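Long-range contacts in AlgW protein (Pseudomonas aeruginosa, PDB 7CO3), which is an HtrA-type serine protease of the S1C family, probably an endopeptidase, that joins a trypsin-like protease domain to a PDZ domain: residues B[69-73]-B[124-128]; B[110-114]-B[164-169]; B[139-145]-B[157-163]. The protein carries 1 engineered substitution. All coordinates share one frame; numbering follows the deposited sequence.

Interaction 1: residues B[69-73]-B[124-128]; sequences LYTTK and VTAGA
Leu-69 and Thr-71 on strand 66-72 face Val-124, Thr-125 and Ala-128, at the end of the short helix 122-125 and in the turn after it. This is part of the N-terminal beta barrel of the trypsin-like fold. Leu-69 crosses both helix side chains at a slant. Its CD1 lies 3.8 Å from Val-124 CG1 and 4.1 Å from Thr-125 CG2. Leu-69 also touches Val-133 and Ala-109 of the barrel.

Thr-71 points the same way but offers mixed chemistry. With chi1 at 65°, OG1 lies between the backbone N and carbonyl carbon, while CG2 is anti to the carbonyl carbon. CG2 thereby reaches within 3.8 Å of Val-124 O. OG1 is hydrogen-bonded to Ser-105 OG on the neighbouring strand. A water donates to Val-124 O at 2.8 Å. It also lies 2.5 Å from Thr-71 OG1, so short that this link is doubtful.

The chain leaves the helix through a type II turn from Thr-125 to Ala-128, closed by the hydrogen bond from Ala-128 N to Thr-125 O. Lys-73 extends alongside this turn, but its side chain is poorly ordered. At the end of the turn, Ala-128 CB packs 3.9 Å from Thr-71 CB.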
# COMPACT_ATOMS: atom_id res chain seq x y z
N LEU B 69 -18.70 1.46 -13.88
CA LEU B 69 -19.76 2.45 -13.99
C LEU B 69 -19.16 3.75 -14.51
O LEU B 69 -18.13 4.22 -13.99
CB LEU B 69 -20.44 2.72 -12.64
CG LEU B 69 -21.40 1.69 -11.98
CD1 LEU B 69 -22.14 2.35 -10.84
CD2 LEU B 69 -22.41 1.03 -12.97
N TYR B 70 -19.82 4.34 -15.52
CA TYR B 70 -19.51 5.65 -16.08
C TYR B 70 -20.78 6.47 -16.05
O TYR B 70 -21.76 6.11 -16.72
CB TYR B 70 -18.99 5.55 -17.52
CG TYR B 70 -17.86 4.58 -17.68
CD1 TYR B 70 -16.59 4.89 -17.20
CD2 TYR B 70 -18.06 3.35 -18.27
CE1 TYR B 70 -15.54 4.00 -17.32
CE2 TYR B 70 -17.03 2.44 -18.39
CZ TYR B 70 -15.78 2.77 -17.91
OH TYR B 70 -14.76 1.87 -18.04
N THR B 71 -20.77 7.55 -15.27
CA THR B 71 -21.95 8.36 -15.02
C THR B 71 -21.71 9.79 -15.51
O THR B 71 -20.60 10.33 -15.38
CB THR B 71 -22.33 8.36 -13.51
OG1 THR B 71 -21.31 8.99 -12.72
CG2 THR B 71 -22.52 6.94 -13.02
N THR B 72 -22.75 10.38 -16.10
CA THR B 72 -22.72 11.78 -16.51
C THR B 72 -23.80 12.53 -15.77
O THR B 72 -24.92 12.03 -15.62
CB THR B 72 -22.84 11.94 -18.03
OG1 THR B 72 -23.88 11.08 -18.50
CG2 THR B 72 -21.56 11.55 -18.70
N LYS B 73 -23.45 13.73 -15.30
CA LYS B 73 -24.23 14.54 -14.37
C LYS B 73 -23.94 16.00 -14.67
O LYS B 73 -23.04 16.32 -15.44
CB LYS B 73 -23.85 14.20 -12.91
CG LYS B 73 -24.72 14.86 -11.85
CD LYS B 73 -23.98 15.04 -10.54
CE LYS B 73 -24.96 15.13 -9.37
NZ LYS B 73 -25.97 16.22 -9.52
N VAL B 124 -21.90 7.37 -6.00
CA VAL B 124 -21.42 7.19 -7.37
C VAL B 124 -22.49 7.61 -8.38
O VAL B 124 -22.18 8.21 -9.41
CB VAL B 124 -20.98 5.73 -7.60
CG1 VAL B 124 -20.84 5.41 -9.09
CG2 VAL B 124 -19.67 5.44 -6.89
N THR B 125 -23.75 7.29 -8.10
CA THR B 125 -24.84 7.45 -9.05
C THR B 125 -25.78 8.60 -8.71
O THR B 125 -26.64 8.94 -9.52
CB THR B 125 -25.66 6.17 -9.15
OG1 THR B 125 -25.87 5.62 -7.84
CG2 THR B 125 -24.98 5.14 -10.02
N ALA B 126 -25.65 9.17 -7.52
CA ALA B 126 -26.54 10.22 -7.04
C ALA B 126 -26.61 11.39 -8.03
O ALA B 126 -25.59 12.00 -8.36
CB ALA B 126 -26.07 10.70 -5.68
N GLY B 127 -27.82 11.69 -8.50
CA GLY B 127 -28.00 12.79 -9.42
C GLY B 127 -27.50 12.54 -10.81
O GLY B 127 -27.44 13.46 -11.63
N ALA B 128 -27.12 11.32 -11.14
CA ALA B 128 -26.62 11.09 -12.47
C ALA B 128 -27.77 11.16 -13.47
O ALA B 128 -28.90 10.80 -13.17
CB ALA B 128 -25.90 9.76 -12.57
O HOH W 1 -19.79 8.82 -10.70

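Interaction 2: residues B[110-114]-B[164-169]; sequences VIMSA and LPAMTL
The end of strand 104-113 in the first barrel of the trypsin-like domain meets the connection to the second barrel, with Ile-111 and Met-167 at the middle of the contact. Their end-to-end directions, taken over residues 110-114 and 164-169, differ by 117°. Residues 164-169 have no regular secondary structure. One direct hydrogen bond joins the two segments, from Met-167 N to Ile-111 O at 3.1 Å. It is nearly straight at 174° and approaches nearly along the C=O axis.

The side chains pack around this bond. Met-167 CB already lies beside Val-110 CG1. The bends at chi2 and chi3 fold Met-167 CE back to 3.7 Å from the same Val-110 CG1 methyl. Ile-111 has CG2 anti to its backbone N, which puts this methyl 3.6 Å from Pro-165 O. Ile-111 CD1 comes to the same oxygen. Pro-165 O is buried by this apolar side chain and has no polar partner in the model. Met-112 starts away from the linker, but its end comes nearer, with CE 3.9 Å from Leu-169 CD2. These two side chains cross at about a right angle. Leu-238 and Leu-265 touch both of them, the second from helix 261-274.

On either side of Pro-165 in the sequence, the packing is against backbone. Ala-166 CB rests 4.0 Å from Ser-113 CA, and Leu-164 CB lies 3.9 Å from Ala-114 O. A water lies between Met-112 O and Met-167 O, but its distance to Met-112 O is too short to be trusted.

Thr-168 pairs through its backbone with Leu-238 in the second barrel. The contact therefore belongs to the inter-barrel linker of the two-barrel, chymotrypsin-like fold, held against the rim of the first barrel.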
# COMPACT_ATOMS: atom_id res chain seq x y z
N VAL B 110 -21.64 -4.13 -8.48
CA VAL B 110 -21.64 -5.58 -8.39
C VAL B 110 -22.97 -6.16 -8.88
O VAL B 110 -24.03 -5.81 -8.36
CB VAL B 110 -21.33 -6.08 -6.97
CG1 VAL B 110 -21.34 -7.61 -6.99
CG2 VAL B 110 -19.95 -5.54 -6.50
N ILE B 111 -22.89 -7.11 -9.81
CA ILE B 111 -24.07 -7.83 -10.27
C ILE B 111 -24.49 -8.82 -9.21
O ILE B 111 -23.79 -9.80 -8.95
CB ILE B 111 -23.80 -8.55 -11.60
CG1 ILE B 111 -23.20 -7.60 -12.62
CG2 ILE B 111 -25.10 -9.21 -12.12
CD1 ILE B 111 -22.51 -8.31 -13.75
N MET B 112 -25.66 -8.59 -8.62
CA MET B 112 -26.16 -9.43 -7.54
C MET B 112 -27.12 -10.53 -7.99
O MET B 112 -27.28 -11.52 -7.27
CB MET B 112 -26.85 -8.56 -6.49
CG MET B 112 -25.99 -7.46 -5.91
SD MET B 112 -24.48 -8.15 -5.16
CE MET B 112 -25.10 -8.50 -3.51
N SER B 113 -27.79 -10.42 -9.15
CA SER B 113 -28.63 -11.52 -9.61
C SER B 113 -28.69 -11.53 -11.13
O SER B 113 -28.46 -10.50 -11.78
CB SER B 113 -30.05 -11.46 -9.02
OG SER B 113 -30.74 -10.28 -9.40
N ALA B 114 -28.98 -12.72 -11.68
CA ALA B 114 -28.95 -12.90 -13.13
C ALA B 114 -30.02 -12.08 -13.82
O ALA B 114 -29.92 -11.85 -15.03
CB ALA B 114 -29.13 -14.39 -13.50
N LEU B 164 -26.09 -13.29 -17.65
CA LEU B 164 -25.30 -12.46 -16.76
C LEU B 164 -24.64 -13.30 -15.67
O LEU B 164 -25.29 -14.19 -15.10
CB LEU B 164 -26.18 -11.40 -16.13
CG LEU B 164 -26.39 -10.17 -17.01
CD1 LEU B 164 -27.16 -9.08 -16.26
CD2 LEU B 164 -25.05 -9.66 -17.51
N PRO B 165 -23.35 -13.04 -15.34
CA PRO B 165 -22.71 -13.75 -14.23
C PRO B 165 -23.01 -13.07 -12.91
O PRO B 165 -22.78 -11.87 -12.75
CB PRO B 165 -21.22 -13.68 -14.57
CG PRO B 165 -21.08 -12.35 -15.30
CD PRO B 165 -22.45 -12.04 -15.94
N ALA B 166 -23.53 -13.82 -11.94
CA ALA B 166 -23.87 -13.24 -10.65
C ALA B 166 -22.82 -13.60 -9.60
O ALA B 166 -22.25 -14.69 -9.59
CB ALA B 166 -25.27 -13.68 -10.20
N MET B 167 -22.58 -12.66 -8.70
CA MET B 167 -21.68 -12.87 -7.58
C MET B 167 -22.25 -13.92 -6.63
O MET B 167 -23.45 -13.93 -6.34
CB MET B 167 -21.49 -11.55 -6.85
CG MET B 167 -20.49 -11.64 -5.76
SD MET B 167 -18.84 -11.79 -6.43
CE MET B 167 -18.70 -10.20 -7.21
N THR B 168 -21.37 -14.79 -6.13
CA THR B 168 -21.71 -15.63 -4.99
C THR B 168 -21.58 -14.82 -3.72
O THR B 168 -20.75 -13.90 -3.64
CB THR B 168 -20.77 -16.84 -4.90
OG1 THR B 168 -20.79 -17.55 -6.14
CG2 THR B 168 -21.22 -17.79 -3.81
N LEU B 169 -22.37 -15.15 -2.71
CA LEU B 169 -22.35 -14.40 -1.47
C LEU B 169 -21.48 -15.09 -0.43
O LEU B 169 -21.54 -16.31 -0.25
CB LEU B 169 -23.75 -14.25 -0.91
CG LEU B 169 -24.76 -13.54 -1.80
CD1 LEU B 169 -26.09 -13.63 -1.08
CD2 LEU B 169 -24.37 -12.06 -2.09
O HOH W 2 -25.95 -12.61 -5.59

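Interaction 3: residues B[139-145]-B[157-163]; sequences RETIAQL and LKIDLKN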
# COMPACT_ATOMS: atom_id res chain seq x y z
N ARG B 139 -19.44 -6.26 -23.00
CA ARG B 139 -20.77 -5.70 -23.26
C ARG B 139 -20.94 -4.42 -22.46
O ARG B 139 -20.48 -4.31 -21.32
CB ARG B 139 -21.88 -6.69 -22.85
CG ARG B 139 -22.15 -7.85 -23.79
CD ARG B 139 -22.39 -9.13 -22.98
NE ARG B 139 -23.68 -9.13 -22.30
CZ ARG B 139 -24.07 -10.04 -21.41
NH1 ARG B 139 -23.26 -11.03 -21.06
NH2 ARG B 139 -25.26 -9.96 -20.86
N GLU B 140 -21.62 -3.45 -23.05
CA GLU B 140 -22.01 -2.21 -22.39
C GLU B 140 -23.51 -2.01 -22.53
O GLU B 140 -24.13 -2.44 -23.51
CB GLU B 140 -21.25 -1.02 -22.99
CG GLU B 140 -19.74 -1.14 -22.81
CD GLU B 140 -18.97 0.10 -23.23
OE1 GLU B 140 -19.52 1.21 -23.10
OE2 GLU B 140 -17.81 -0.04 -23.67
N THR B 141 -24.10 -1.35 -21.53
CA THR B 141 -25.53 -1.07 -21.55
C THR B 141 -25.82 0.09 -20.61
O THR B 141 -25.04 0.39 -19.71
CB THR B 141 -26.37 -2.29 -21.14
OG1 THR B 141 -27.76 -1.99 -21.33
CG2 THR B 141 -26.17 -2.67 -19.66
N ILE B 142 -26.94 0.74 -20.86
CA ILE B 142 -27.40 1.79 -19.97
C ILE B 142 -28.16 1.14 -18.83
O ILE B 142 -28.84 0.13 -19.02
CB ILE B 142 -28.27 2.81 -20.73
CG1 ILE B 142 -27.41 3.74 -21.60
CG2 ILE B 142 -29.04 3.69 -19.77
CD1 ILE B 142 -26.80 3.11 -22.85
N ALA B 143 -28.01 1.69 -17.64
CA ALA B 143 -28.68 1.16 -16.46
C ALA B 143 -29.77 2.12 -16.03
O ALA B 143 -29.69 3.32 -16.30
CB ALA B 143 -27.69 0.94 -15.31
N GLN B 144 -30.77 1.58 -15.34
CA GLN B 144 -31.80 2.36 -14.67
C GLN B 144 -31.56 2.35 -13.17
O GLN B 144 -31.06 1.36 -12.61
CB GLN B 144 -33.21 1.82 -14.95
CG GLN B 144 -33.78 2.08 -16.36
CD GLN B 144 -33.19 3.29 -17.09
OE1 GLN B 144 -33.45 4.44 -16.74
NE2 GLN B 144 -32.42 3.02 -18.15
N LEU B 145 -31.94 3.43 -12.50
CA LEU B 145 -31.84 3.51 -11.06
C LEU B 145 -33.10 2.95 -10.42
O LEU B 145 -34.19 3.53 -10.56
CB LEU B 145 -31.62 4.96 -10.60
CG LEU B 145 -31.27 5.14 -9.12
CD1 LEU B 145 -29.96 4.41 -8.73
CD2 LEU B 145 -31.17 6.61 -8.79
N LEU B 157 -29.25 -0.58 -9.10
CA LEU B 157 -29.38 -0.38 -10.53
C LEU B 157 -29.97 -1.65 -11.13
O LEU B 157 -29.85 -2.74 -10.56
CB LEU B 157 -28.02 -0.10 -11.21
CG LEU B 157 -27.11 1.04 -10.73
CD1 LEU B 157 -25.78 1.05 -11.55
CD2 LEU B 157 -27.83 2.36 -10.82
N LYS B 158 -30.55 -1.50 -12.31
CA LYS B 158 -31.12 -2.60 -13.08
C LYS B 158 -30.69 -2.47 -14.52
O LYS B 158 -30.74 -1.38 -15.09
CB LYS B 158 -32.66 -2.60 -12.99
CG LYS B 158 -33.34 -3.91 -13.47
CD LYS B 158 -33.52 -3.95 -15.00
CE LYS B 158 -34.51 -5.01 -15.43
NZ LYS B 158 -34.30 -6.29 -14.70
N ILE B 159 -30.28 -3.59 -15.12
CA ILE B 159 -29.95 -3.66 -16.53
C ILE B 159 -30.72 -4.81 -17.17
O ILE B 159 -31.16 -5.74 -16.49
CB ILE B 159 -28.43 -3.80 -16.77
CG1 ILE B 159 -27.85 -5.13 -16.22
CG2 ILE B 159 -27.68 -2.58 -16.14
CD1 ILE B 159 -26.37 -5.37 -16.63
N ASP B 160 -30.88 -4.73 -18.48
CA ASP B 160 -31.60 -5.71 -19.29
C ASP B 160 -30.59 -6.38 -20.22
O ASP B 160 -30.27 -5.85 -21.28
CB ASP B 160 -32.73 -5.03 -20.07
CG ASP B 160 -33.44 -5.96 -21.04
OD1 ASP B 160 -33.88 -7.05 -20.60
OD2 ASP B 160 -33.57 -5.60 -22.23
N LEU B 161 -30.09 -7.54 -19.81
CA LEU B 161 -29.01 -8.23 -20.51
C LEU B 161 -29.06 -9.71 -20.16
O LEU B 161 -29.40 -10.09 -19.03
CB LEU B 161 -27.64 -7.64 -20.15
CG LEU B 161 -27.14 -6.43 -20.96
CD1 LEU B 161 -25.67 -6.15 -20.71
CD2 LEU B 161 -27.37 -6.65 -22.45
N LYS B 162 -28.68 -10.56 -21.12
CA LYS B 162 -28.83 -12.00 -21.01
C LYS B 162 -27.54 -12.67 -20.55
O LYS B 162 -26.43 -12.15 -20.77
CB LYS B 162 -29.28 -12.62 -22.35
CG LYS B 162 -28.11 -13.10 -23.24
CD LYS B 162 -28.57 -13.83 -24.52
CE LYS B 162 -28.57 -15.36 -24.38
NZ LYS B 162 -27.26 -15.99 -24.74
N ASN B 163 -27.70 -13.84 -19.93
CA ASN B 163 -26.58 -14.70 -19.52
C ASN B 163 -25.57 -13.94 -18.66
O ASN B 163 -24.37 -13.94 -18.91
CB ASN B 163 -25.89 -15.35 -20.73
CG ASN B 163 -26.83 -16.22 -21.56
OD1 ASN B 163 -26.43 -16.77 -22.60
ND2 ASN B 163 -28.09 -16.37 -21.12
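Gln-144 and Lys-158 form the backbone pairing of this contact. They are an antiparallel hydrogen-bonded pair. Gln-144 N donates to Lys-158 O at 3.0 Å and 175°, and Lys-158 N returns a bond to Gln-144 O at 2.9 Å. Leu-145 and Leu-157 follow as a non-hydrogen-bonded pair. Leu-157 CA also makes a CA-H...O contact with Gln-144 O.

The apolar contacts run along the segments. The side chains of Leu-145 and Leu-157 cross at a slant, with CD1 of the first 3.6 Å from CD2 of the second. Ala-143 CB sits 3.6 Å from Ile-159 CG2. Thr-141 turns its methyl, not its hydroxyl, to the partner segment: OG1 is anti to the backbone N at chi1 -173°. CG2 thus meets Ile-159 CG2, and it reaches Leu-161 CD1 tip to tip at 3.7 Å.

The charged side chains reach both across the contact and outside it. Arg-139 NH1 forms a salt bridge with Asp-137 OD2. Arg-139 NH2 lies 3.4 Å from Leu-161 CB, which is at the edge of the guanidinium. Its very short, bent approach to Lys-162 O is a doubtful hydrogen bond. Lys-158 NZ bonds to Glu-115 O, and the lysine makes a cation-pi contact with Tyr-117.

Strands 140-149 and 154-158 thus form a beta hairpin that splays at its open end, within the N-terminal barrel of a chymotrypsin-like protease.

How the interactions relate
From the N terminus, strand 66-72 opens interaction 1, and strand 104-113 opens interaction 2 before helix 122-125 closes the first loop. Interactions 1 and 2 therefore cross along the chain. They do not touch; their nearest atoms are about 7 Å apart. Interaction 3 opens after interaction 1 has closed. It is a hairpin nested inside the loop that residues 164-169 close in interaction 2. Interaction 3 touches both others: Leu-157 packs on Leu-69 and Thr-125, and Leu-164 packs on Ile-159 and Arg-139. Together they tie strands of the first barrel to its short helix and to the linker toward the second barrel.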